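Glycosyl hydrolase, family 8 (Clostridium perfringens, PDB 3REN) probably hydrolyses alpha-glucan chains as a novel alpha-amylase, built on an (alpha/alpha)6-barrel and related in sequence to glycoside hydrolase family 8. Local coordinates at residues Lys56-Ser62 / Ile98-Glu103; Ile41-Ile46 / Asn331-Ser335; Leu174-Lys180 / Asn240-Glu246. All coordinates share one frame; numbering follows the deposited sequence.

Contact 1. Residues Lys56-Ser62 / Ile98-Glu103; sequences KGHSVLS and ISWRKE. With SO4 (sulfate ion), chain E.
Arg101 runs its side chain back across the strand pair toward Ser59 and Lys56. Its CB touches Leu61 CD2 and also lies over the centre of the Trp100 ring. CG comes next to Ser59 CB at 3.8 Å, and CD reaches Ser59 OG at 3.5 Å. The chain bends here (chi3 70°), which turns the guanidinium flat between two groups: Trp100 CZ2 lies over one of its faces, 3.3 Å above the plane, and Lys56 CD lies over the opposite face. The edge does the polar work. NH1 gives a hydrogen bond to a water that in turn donates to Ser59 OG, and NH2 donates to O3 of a sulfate ion at 2.7 Å. Trp100 NE1, at the edge of its ring, donates to the same O3, and Ser108 binds the sulfate as well.

The backbones that carry these side chains pair antiparallel. Val60 and Lys102 form the hydrogen-bonded pair, with two straight N-H...O bonds of 3.0 Å each, Val60 N to Lys102 O and Lys102 N to Val60 O; Leu61 and Arg101 are the non-hydrogen-bonded pair. Val60 lies alongside the aliphatic part of Lys102, whose ammonium goes on to the carbonyl of Tyr39. Where helix 62-74 begins, Ser62 OG donates to Ser99 O at 2.8 Å, while Ser62 N meets Trp100 O from above the carbonyl plane.

At the other end Lys56 NZ forms a salt bridge with Glu103 OE2 at 3.2 Å. The sulfate probably comes from the crystallisation liquor, but its binding is consistent with a small anion-accepting spot formed by Trp100, Arg101 and Ser108, where the anion probably steadies the charge of Arg101 as Lys56 probably does that of Glu103.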
loop_
_atom_site.group_PDB
_atom_site.type_symbol
_atom_site.label_atom_id
_atom_site.label_comp_id
_atom_site.label_asym_id
_atom_site.label_seq_id
_atom_site.Cartn_x
_atom_site.Cartn_y
_atom_site.Cartn_z
ATOM N N LYS A 56 -3.784 20.453 2.843
ATOM C CA LYS A 56 -4.725 19.825 1.977
ATOM C C LYS A 56 -5.204 18.528 2.606
ATOM O O LYS A 56 -5.222 17.560 1.972
ATOM C CB LYS A 56 -4.094 19.597 0.600
ATOM C CG LYS A 56 -3.799 20.870 -0.196
ATOM C CD LYS A 56 -3.056 20.609 -1.438
ATOM C CE LYS A 56 -2.258 21.748 -1.904
ATOM N NZ LYS A 56 -3.064 22.670 -2.618
ATOM N N GLY A 57 -5.490 18.539 3.889
ATOM C CA GLY A 57 -5.828 17.305 4.606
ATOM C C GLY A 57 -7.071 16.626 4.028
ATOM O O GLY A 57 -7.191 15.393 4.111
ATOM N N HIS A 58 -8.015 17.418 3.471
ATOM C CA HIS A 58 -9.280 16.866 2.939
ATOM C C HIS A 58 -9.309 16.702 1.432
ATOM O O HIS A 58 -10.389 16.637 0.793
ATOM C CB HIS A 58 -10.517 17.628 3.441
ATOM C CG HIS A 58 -10.777 17.422 4.909
ATOM N ND1 HIS A 58 -11.807 18.046 5.591
ATOM C CD2 HIS A 58 -10.100 16.695 5.834
ATOM C CE1 HIS A 58 -11.771 17.684 6.865
ATOM N NE2 HIS A 58 -10.736 16.873 7.041
ATOM N N SER A 59 -8.117 16.602 0.870
ATOM C CA SER A 59 -7.944 16.051 -0.454
ATOM C C SER A 59 -8.165 14.542 -0.371
ATOM O O SER A 59 -8.147 13.968 0.729
ATOM C CB SER A 59 -6.548 16.351 -0.983
ATOM O OG SER A 59 -5.595 15.690 -0.181
ATOM N N VAL A 60 -8.378 13.913 -1.525
ATOM C CA VAL A 60 -8.605 12.473 -1.607
ATOM C C VAL A 60 -7.533 11.890 -2.497
ATOM O O VAL A 60 -7.414 12.280 -3.650
ATOM C CB VAL A 60 -9.957 12.179 -2.263
ATOM C CG1 VAL A 60 -10.100 10.674 -2.632
ATOM C CG2 VAL A 60 -11.089 12.634 -1.372
ATOM N N LEU A 61 -6.774 10.943 -1.979
ATOM C CA LEU A 61 -5.757 10.268 -2.791
ATOM C C LEU A 61 -6.329 9.019 -3.500
ATOM O O LEU A 61 -7.142 8.273 -2.896
ATOM C CB LEU A 61 -4.627 9.840 -1.870
ATOM C CG LEU A 61 -3.794 10.971 -1.257
ATOM C CD1 LEU A 61 -2.832 10.440 -0.175
ATOM C CD2 LEU A 61 -3.004 11.724 -2.345
ATOM N N SER A 62 -5.901 8.745 -4.739
ATOM C CA SER A 62 -6.322 7.476 -5.346
ATOM C C SER A 62 -5.624 6.314 -4.659
ATOM O O SER A 62 -6.063 5.143 -4.779
ATOM C CB SER A 62 -6.039 7.441 -6.846
ATOM O OG SER A 62 -4.645 7.697 -7.099
ATOM N N ILE A 98 -5.383 7.113 -13.588
ATOM C CA ILE A 98 -6.038 7.728 -12.455
ATOM C C ILE A 98 -5.127 8.769 -11.829
ATOM O O ILE A 98 -3.942 8.528 -11.621
ATOM C CB ILE A 98 -6.426 6.685 -11.405
ATOM C CG1 ILE A 98 -7.172 5.495 -12.051
ATOM C CG2 ILE A 98 -7.218 7.339 -10.270
ATOM C CD1 ILE A 98 -8.379 5.921 -13.050
ATOM N N SER A 99 -5.712 9.909 -11.510
ATOM C CA SER A 99 -5.008 11.034 -10.940
ATOM C C SER A 99 -4.495 10.601 -9.571
ATOM O O SER A 99 -5.165 9.814 -8.896
ATOM C CB SER A 99 -5.990 12.169 -10.738
ATOM O OG SER A 99 -5.370 13.287 -10.130
ATOM N N TRP A 100 -3.349 11.128 -9.131
ATOM C CA TRP A 100 -2.867 10.814 -7.783
ATOM C C TRP A 100 -3.723 11.427 -6.684
ATOM O O TRP A 100 -3.823 10.854 -5.590
ATOM C CB TRP A 100 -1.351 11.123 -7.569
ATOM C CG TRP A 100 -1.054 12.479 -7.124
ATOM C CD1 TRP A 100 -1.118 13.605 -7.883
ATOM C CD2 TRP A 100 -0.588 12.903 -5.818
ATOM N NE1 TRP A 100 -0.751 14.734 -7.135
ATOM C CE2 TRP A 100 -0.439 14.332 -5.865
ATOM C CE3 TRP A 100 -0.293 12.231 -4.624
ATOM C CZ2 TRP A 100 -0.006 15.094 -4.760
ATOM C CZ3 TRP A 100 0.128 12.999 -3.497
ATOM C CH2 TRP A 100 0.264 14.412 -3.580
ATOM N N ARG A 101 -4.361 12.562 -6.965
ATOM C CA ARG A 101 -5.041 13.304 -5.899
ATOM C C ARG A 101 -6.083 14.247 -6.454
ATOM O O ARG A 101 -5.854 14.820 -7.496
ATOM C CB ARG A 101 -4.021 14.141 -5.104
ATOM C CG ARG A 101 -4.667 15.024 -4.008
ATOM C CD ARG A 101 -3.598 15.660 -3.069
ATOM N NE ARG A 101 -2.850 16.667 -3.823
ATOM C CZ ARG A 101 -1.913 17.457 -3.318
ATOM N NH1 ARG A 101 -1.597 17.392 -2.029
ATOM N NH2 ARG A 101 -1.294 18.317 -4.121
ATOM N N LYS A 102 -7.201 14.430 -5.737
ATOM C CA LYS A 102 -8.150 15.513 -6.046
ATOM C C LYS A 102 -8.351 16.407 -4.831
ATOM O O LYS A 102 -8.142 15.996 -3.703
ATOM C CB LYS A 102 -9.500 15.014 -6.601
ATOM C CG LYS A 102 -10.233 14.006 -5.726
ATOM C CD LYS A 102 -11.730 13.812 -6.117
ATOM C CE LYS A 102 -12.465 12.988 -5.012
ATOM N NZ LYS A 102 -13.907 12.666 -5.366
ATOM N N GLU A 103 -8.697 17.658 -5.093
ATOM C CA GLU A 103 -9.147 18.589 -4.066
ATOM C C GLU A 103 -10.495 19.125 -4.552
ATOM O O GLU A 103 -10.549 19.753 -5.605
ATOM C CB GLU A 103 -8.191 19.769 -3.953
ATOM C CG GLU A 103 -6.745 19.432 -3.592
ATOM C CD GLU A 103 -5.824 20.654 -3.676
ATOM O OE1 GLU A 103 -6.168 21.711 -3.067
ATOM O OE2 GLU A 103 -4.764 20.542 -4.360
HETATM S S SO4 E . -0.700 18.627 -7.840
HETATM O O1 SO4 E . -0.204 19.860 -7.246
HETATM O O2 SO4 E . 0.322 17.944 -8.624
HETATM O O3 SO4 E . -1.131 17.741 -6.770
HETATM O O4 SO4 E . -1.811 18.998 -8.707
HETATM O O HOH W 1 -2.775 15.878 0.323
#

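Contact 2. Residues Ile41-Ile46 / Asn331-Ser335; sequences IYTNYI and NSVYS
Asn44 stands its amide on end over the ring of Tyr334. The two planes are 86° apart, and ND2 sits 3.3 Å above the ring, displaced toward its rim on the CD2 and CE2 side. Both side chains point the same way, but one N-H of ND2 goes elsewhere: Asn44 ND2 donates to Val333 O at 2.9 Å in a nearly straight bond, with the acceptor lying in the amide plane. That bond fixes the rotation of the amide and so its upright stance on the tyrosine.

Tyr45 and Asn331 repeat the perpendicular theme, their ring and amide planes 80° apart; this pair, too, lies side by side but meets through carbon, Tyr45 CD2 to Asn331 CB at 3.8 Å. With CG anti to the backbone N (chi1 176°), the ring extends along Asn331 and presents its edge to Asn331 O, while its CB packs on Val333 CB at 3.6 Å. Ile46 crosses the same asparagine at a slant. A water joins the two backbones, donating to Asn331 O and accepting from Ile46 N.

Farther along, Ser335 N donates to Thr43 O at 2.8 Å. Ser335 CB presses against Tyr42 O, a buried carbonyl with no polar partner in the model. Ser335 opens helix 335-346, with Tyr334 as its N-cap residue. Two irregular loops thus meet just ahead of the last helix, tying the N-terminal part of the chain to its C-terminal end, a closure in keeping with the circular layout of an (alpha/alpha)6-barrel.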
loop_
_atom_site.group_PDB
_atom_site.type_symbol
_atom_site.label_atom_id
_atom_site.label_comp_id
_atom_site.label_asym_id
_atom_site.label_seq_id
_atom_site.Cartn_x
_atom_site.Cartn_y
_atom_site.Cartn_z
ATOM N N ILE A 41 -12.203 9.248 0.762
ATOM C CA ILE A 41 -11.478 9.182 2.042
ATOM C C ILE A 41 -10.448 10.323 2.125
ATOM O O ILE A 41 -9.570 10.445 1.279
ATOM C CB ILE A 41 -10.782 7.831 2.190
ATOM C CG1 ILE A 41 -11.833 6.726 2.040
ATOM C CG2 ILE A 41 -9.957 7.782 3.486
ATOM C CD1 ILE A 41 -11.270 5.372 1.747
ATOM N N TYR A 42 -10.544 11.128 3.165
ATOM C CA TYR A 42 -9.650 12.250 3.372
ATOM C C TYR A 42 -8.256 11.704 3.671
ATOM O O TYR A 42 -8.135 10.656 4.296
ATOM C CB TYR A 42 -10.076 13.003 4.642
ATOM C CG TYR A 42 -11.397 13.730 4.604
ATOM C CD1 TYR A 42 -11.938 14.191 3.399
ATOM C CD2 TYR A 42 -12.078 14.011 5.794
ATOM C CE1 TYR A 42 -13.172 14.894 3.377
ATOM C CE2 TYR A 42 -13.292 14.724 5.801
ATOM C CZ TYR A 42 -13.822 15.156 4.589
ATOM O OH TYR A 42 -14.976 15.862 4.587
ATOM N N THR A 43 -7.244 12.444 3.270
ATOM C CA THR A 43 -5.837 12.128 3.553
ATOM C C THR A 43 -5.469 12.298 5.032
ATOM O O THR A 43 -4.731 11.489 5.579
ATOM C CB THR A 43 -4.948 13.010 2.671
ATOM O OG1 THR A 43 -5.349 12.805 1.308
ATOM C CG2 THR A 43 -3.455 12.665 2.872
ATOM N N ASN A 44 -5.981 13.354 5.657
ATOM C CA ASN A 44 -5.826 13.612 7.082
ATOM C C ASN A 44 -7.169 13.918 7.764
ATOM O O ASN A 44 -8.183 14.301 7.066
ATOM C CB ASN A 44 -4.888 14.811 7.296
ATOM C CG ASN A 44 -3.564 14.645 6.612
ATOM O OD1 ASN A 44 -3.261 15.372 5.703
ATOM N ND2 ASN A 44 -2.779 13.671 7.029
ATOM N N TYR A 45 -7.191 13.806 9.104
ATOM C CA TYR A 45 -8.423 14.037 9.856
ATOM C C TYR A 45 -8.821 15.516 9.803
ATOM O O TYR A 45 -10.011 15.861 9.754
ATOM C CB TYR A 45 -8.271 13.533 11.311
ATOM C CG TYR A 45 -9.438 13.814 12.196
ATOM C CD1 TYR A 45 -10.661 13.167 12.007
ATOM C CD2 TYR A 45 -9.354 14.749 13.195
ATOM C CE1 TYR A 45 -11.764 13.446 12.810
ATOM C CE2 TYR A 45 -10.460 15.032 14.020
ATOM C CZ TYR A 45 -11.644 14.375 13.821
ATOM O OH TYR A 45 -12.743 14.645 14.626
ATOM N N ILE A 46 -7.803 16.382 9.778
ATOM C CA ILE A 46 -7.970 17.828 9.795
ATOM C C ILE A 46 -7.440 18.367 8.478
ATOM O O ILE A 46 -6.383 17.933 8.013
ATOM C CB ILE A 46 -7.207 18.404 11.028
ATOM C CG1 ILE A 46 -7.840 17.860 12.325
ATOM C CG2 ILE A 46 -7.126 19.911 11.014
ATOM C CD1 ILE A 46 -9.242 18.490 12.695
ATOM N N ASN A 331 -4.786 15.817 17.117
ATOM C CA ASN A 331 -5.655 15.238 16.065
ATOM C C ASN A 331 -4.968 15.062 14.718
ATOM O O ASN A 331 -5.590 15.228 13.652
ATOM C CB ASN A 331 -6.953 16.030 15.899
ATOM C CG ASN A 331 -7.893 15.802 17.043
ATOM O OD1 ASN A 331 -7.741 14.814 17.780
ATOM N ND2 ASN A 331 -8.860 16.693 17.216
ATOM N N SER A 332 -3.694 14.706 14.765
ATOM C CA SER A 332 -2.940 14.428 13.547
ATOM C C SER A 332 -3.128 12.948 13.132
ATOM O O SER A 332 -2.867 12.052 13.906
ATOM C CB SER A 332 -1.453 14.737 13.797
ATOM O OG SER A 332 -0.700 14.329 12.687
ATOM N N VAL A 333 -3.592 12.709 11.908
ATOM C CA VAL A 333 -4.014 11.372 11.484
ATOM C C VAL A 333 -3.629 11.241 10.002
ATOM O O VAL A 333 -3.812 12.208 9.267
ATOM C CB VAL A 333 -5.556 11.174 11.638
ATOM C CG1 VAL A 333 -6.049 9.875 10.956
ATOM C CG2 VAL A 333 -5.983 11.153 13.105
ATOM N N TYR A 334 -3.103 10.089 9.595
ATOM C CA TYR A 334 -2.817 9.793 8.200
ATOM C C TYR A 334 -3.663 8.636 7.702
ATOM O O TYR A 334 -3.581 7.539 8.252
ATOM C CB TYR A 334 -1.300 9.495 7.975
ATOM C CG TYR A 334 -0.528 10.787 7.975
ATOM C CD1 TYR A 334 -0.173 11.417 9.168
ATOM C CD2 TYR A 334 -0.254 11.447 6.764
ATOM C CE1 TYR A 334 0.482 12.667 9.160
ATOM C CE2 TYR A 334 0.397 12.678 6.739
ATOM C CZ TYR A 334 0.761 13.278 7.940
ATOM O OH TYR A 334 1.406 14.499 7.902
ATOM N N SER A 335 -4.446 8.872 6.650
ATOM C CA SER A 335 -5.315 7.848 6.097
ATOM C C SER A 335 -4.502 6.613 5.762
ATOM O O SER A 335 -4.930 5.480 5.972
ATOM C CB SER A 335 -6.044 8.377 4.843
ATOM O OG SER A 335 -5.096 8.759 3.834
HETATM O O HOH W 2 -2.590 9.370 4.180
HETATM O O HOH W 3 -5.230 15.223 10.959
#

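Contact 3. Residues Leu174-Lys180 / Asn240-Glu246; sequences LDLPTMK and NRIEAGE
Pro177 lays its ring across the last turn of helix 231-243. Its CG and CD both come to 3.4 Å from Asn240 O, and CG also meets Glu243 CB at 3.7 Å. Beside it Leu176 CB packs on Ala244 CB at 3.7 Å, and its CD2 lies next to Arg241 CD, the two side chains pointing the same way. Lys180, one turn on, reaches the same helix end: its fully extended chain, leaving with CG anti to the backbone N (chi1 180°), carries NZ to Ala244 O at 3.2 Å, approaching from above the carbonyl plane. A water links the same NZ to Glu243 O, so the lysine holds one carbonyl directly and a second through water at the C-terminal end of the helix, which probably favours its positive charge.

Two waters link the Asn240 amide to Leu174 and Asp175. Its ND2 donates to a water that donates to Leu174 O, while Asp175 OD1 receives a 2.6 Å bond from a second water, which is only weakly bonded to Asn240 OD1. The carboxylate and amide planes are nearly parallel, 14° apart.

The next shell sets these groups. Asp175 is the N-cap of helix 176-185, its OD1 accepting a weak bond from Thr178 N. Glu243 forms a salt bridge with Lys121 of helix 113-130, and Arg241 with Glu248 and Glu201. Gly245, with positive phi, ends helix 231-243 in a Schellman motif and leaves Ala244 O within hydrogen-bonding reach of the lysine. One helix start thus abuts one helix end, the start capped by an aspartate and the end by a Schellman turn, joining two helices of the (alpha/alpha)6-barrel.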
loop_
_atom_site.group_PDB
_atom_site.type_symbol
_atom_site.label_atom_id
_atom_site.label_comp_id
_atom_site.label_asym_id
_atom_site.label_seq_id
_atom_site.Cartn_x
_atom_site.Cartn_y
_atom_site.Cartn_z
ATOM N N LEU A 174 6.894 -1.770 -7.904
ATOM C CA LEU A 174 6.899 -2.935 -8.803
ATOM C C LEU A 174 5.995 -4.035 -8.252
ATOM O O LEU A 174 6.461 -4.991 -7.587
ATOM C CB LEU A 174 8.323 -3.442 -9.077
ATOM C CG LEU A 174 9.206 -2.364 -9.712
ATOM C CD1 LEU A 174 10.629 -2.836 -9.664
ATOM C CD2 LEU A 174 8.757 -2.036 -11.142
ATOM N N ASP A 175 4.689 -3.862 -8.529
ATOM C CA ASP A 175 3.621 -4.682 -7.986
ATOM C C ASP A 175 3.556 -5.991 -8.784
ATOM O O ASP A 175 2.730 -6.160 -9.669
ATOM C CB ASP A 175 2.330 -3.889 -8.157
ATOM C CG ASP A 175 1.153 -4.458 -7.399
ATOM O OD1 ASP A 175 1.146 -5.656 -7.042
ATOM O OD2 ASP A 175 0.189 -3.675 -7.179
ATOM N N LEU A 176 4.391 -6.915 -8.403
ATOM C CA LEU A 176 4.503 -8.171 -9.070
ATOM C C LEU A 176 3.171 -8.920 -9.145
ATOM O O LEU A 176 2.896 -9.453 -10.159
ATOM C CB LEU A 176 5.527 -9.063 -8.378
ATOM C CG LEU A 176 6.971 -9.044 -8.847
ATOM C CD1 LEU A 176 7.369 -7.896 -9.594
ATOM C CD2 LEU A 176 8.036 -9.655 -7.997
ATOM N N PRO A 177 2.367 -8.937 -8.092
ATOM C CA PRO A 177 1.098 -9.670 -8.168
ATOM C C PRO A 177 0.171 -9.115 -9.244
ATOM O O PRO A 177 -0.463 -9.896 -9.946
ATOM C CB PRO A 177 0.470 -9.487 -6.761
ATOM C CG PRO A 177 1.667 -9.250 -5.902
ATOM C CD PRO A 177 2.593 -8.408 -6.742
ATOM N N THR A 178 0.093 -7.795 -9.368
ATOM C CA THR A 178 -0.732 -7.187 -10.400
ATOM C C THR A 178 -0.168 -7.558 -11.788
ATOM O O THR A 178 -0.923 -7.903 -12.697
ATOM C CB THR A 178 -0.775 -5.659 -10.211
ATOM O OG1 THR A 178 -1.279 -5.346 -8.894
ATOM C CG2 THR A 178 -1.656 -5.017 -11.262
HETATM N N MSE A 179 1.152 -7.504 -11.956
HETATM C CA MSE A 179 1.757 -7.824 -13.260
HETATM C C MSE A 179 1.518 -9.294 -13.650
HETATM O O MSE A 179 1.351 -9.614 -14.825
HETATM C CB MSE A 179 3.256 -7.478 -13.314
HETATM C CG MSE A 179 3.520 -5.983 -13.227
HETATM SE SE MSE A 179 5.394 -5.738 -12.774
HETATM C CE MSE A 179 5.491 -3.818 -12.537
ATOM N N LYS A 180 1.558 -10.177 -12.665
ATOM C CA LYS A 180 1.208 -11.572 -12.850
ATOM C C LYS A 180 -0.257 -11.687 -13.282
ATOM O O LYS A 180 -0.548 -12.295 -14.307
ATOM C CB LYS A 180 1.390 -12.324 -11.545
ATOM C CG LYS A 180 1.041 -13.821 -11.639
ATOM C CD LYS A 180 1.789 -14.585 -10.591
ATOM C CE LYS A 180 1.460 -16.059 -10.707
ATOM N NZ LYS A 180 2.357 -16.796 -9.811
ATOM N N ASN A 240 4.895 -8.011 -1.981
ATOM C CA ASN A 240 4.651 -8.171 -3.444
ATOM C C ASN A 240 5.291 -9.443 -3.984
ATOM O O ASN A 240 4.676 -10.183 -4.719
ATOM C CB ASN A 240 5.148 -6.941 -4.261
ATOM C CG ASN A 240 4.241 -5.722 -4.098
ATOM O OD1 ASN A 240 3.079 -5.864 -3.738
ATOM N ND2 ASN A 240 4.767 -4.521 -4.362
ATOM N N ARG A 241 6.534 -9.689 -3.612
ATOM C CA ARG A 241 7.259 -10.886 -4.037
ATOM C C ARG A 241 6.540 -12.176 -3.649
ATOM O O ARG A 241 6.396 -13.082 -4.457
ATOM C CB ARG A 241 8.647 -10.872 -3.403
ATOM C CG ARG A 241 9.658 -9.931 -4.110
ATOM C CD ARG A 241 10.360 -10.668 -5.252
ATOM N NE ARG A 241 11.351 -11.596 -4.709
ATOM C CZ ARG A 241 12.146 -12.394 -5.421
ATOM N NH1 ARG A 241 12.078 -12.458 -6.752
ATOM N NH2 ARG A 241 12.985 -13.180 -4.776
ATOM N N ILE A 242 6.137 -12.289 -2.390
ATOM C CA ILE A 242 5.569 -13.563 -1.946
ATOM C C ILE A 242 4.186 -13.809 -2.527
ATOM O O ILE A 242 3.887 -14.939 -2.863
ATOM C CB ILE A 242 5.590 -13.759 -0.397
ATOM C CG1 ILE A 242 4.627 -12.814 0.299
ATOM C CG2 ILE A 242 7.022 -13.635 0.120
ATOM C CD1 ILE A 242 4.811 -12.727 1.831
ATOM N N GLU A 243 3.360 -12.753 -2.663
ATOM C CA GLU A 243 2.007 -12.896 -3.225
ATOM C C GLU A 243 2.075 -13.328 -4.666
ATOM O O GLU A 243 1.134 -13.934 -5.162
ATOM C CB GLU A 243 1.164 -11.616 -3.101
ATOM C CG GLU A 243 0.779 -11.251 -1.697
ATOM C CD GLU A 243 -0.015 -9.936 -1.603
ATOM O OE1 GLU A 243 -0.636 -9.708 -0.548
ATOM O OE2 GLU A 243 -0.019 -9.112 -2.561
ATOM N N ALA A 244 3.192 -13.046 -5.331
ATOM C CA ALA A 244 3.404 -13.456 -6.709
ATOM C C ALA A 244 4.080 -14.827 -6.808
ATOM O O ALA A 244 4.396 -15.282 -7.898
ATOM C CB ALA A 244 4.259 -12.402 -7.440
ATOM N N GLY A 245 4.322 -15.464 -5.673
ATOM C CA GLY A 245 4.945 -16.792 -5.631
ATOM C C GLY A 245 6.468 -16.795 -5.592
ATOM O O GLY A 245 7.080 -17.848 -5.708
ATOM N N GLU A 246 7.105 -15.635 -5.446
ATOM C CA GLU A 246 8.585 -15.598 -5.398
ATOM C C GLU A 246 9.114 -15.895 -3.990
ATOM O O GLU A 246 8.339 -15.921 -3.017
ATOM C CB GLU A 246 9.105 -14.241 -5.873
ATOM C CG GLU A 246 8.602 -13.784 -7.229
ATOM C CD GLU A 246 9.192 -14.583 -8.401
ATOM O OE1 GLU A 246 10.291 -15.190 -8.252
ATOM O OE2 GLU A 246 8.542 -14.603 -9.481
HETATM O O HOH W 4 7.503 -4.545 -5.249
HETATM O O HOH W 5 -0.189 -5.928 -4.836
HETATM O O HOH W 6 0.963 -15.932 -7.348
#

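Contacts 1 and 2 are neighbours, their centres about 12 Å apart, and they touch: Gly57 meets Asn44 through the backbone, and His58 reaches Tyr45 O and stacks on Tyr42. Both lie at the starts of helices, contact 1 at helix 62-74 and contact 2 at helix 335-346. Contact 3 lies on the other side of the chain's centre, about 26 Å from contact 1 and about 29 Å from contact 2 between centres, where helix 231-243 ends against the start of helix 176-185. In sequence contact 2 spans the other two, contact 1 closing before contact 3 opens. Contact 2 thus joins residues near the chain's two ends, while contacts 1 and 3 join parts 36 and 60 residues apart.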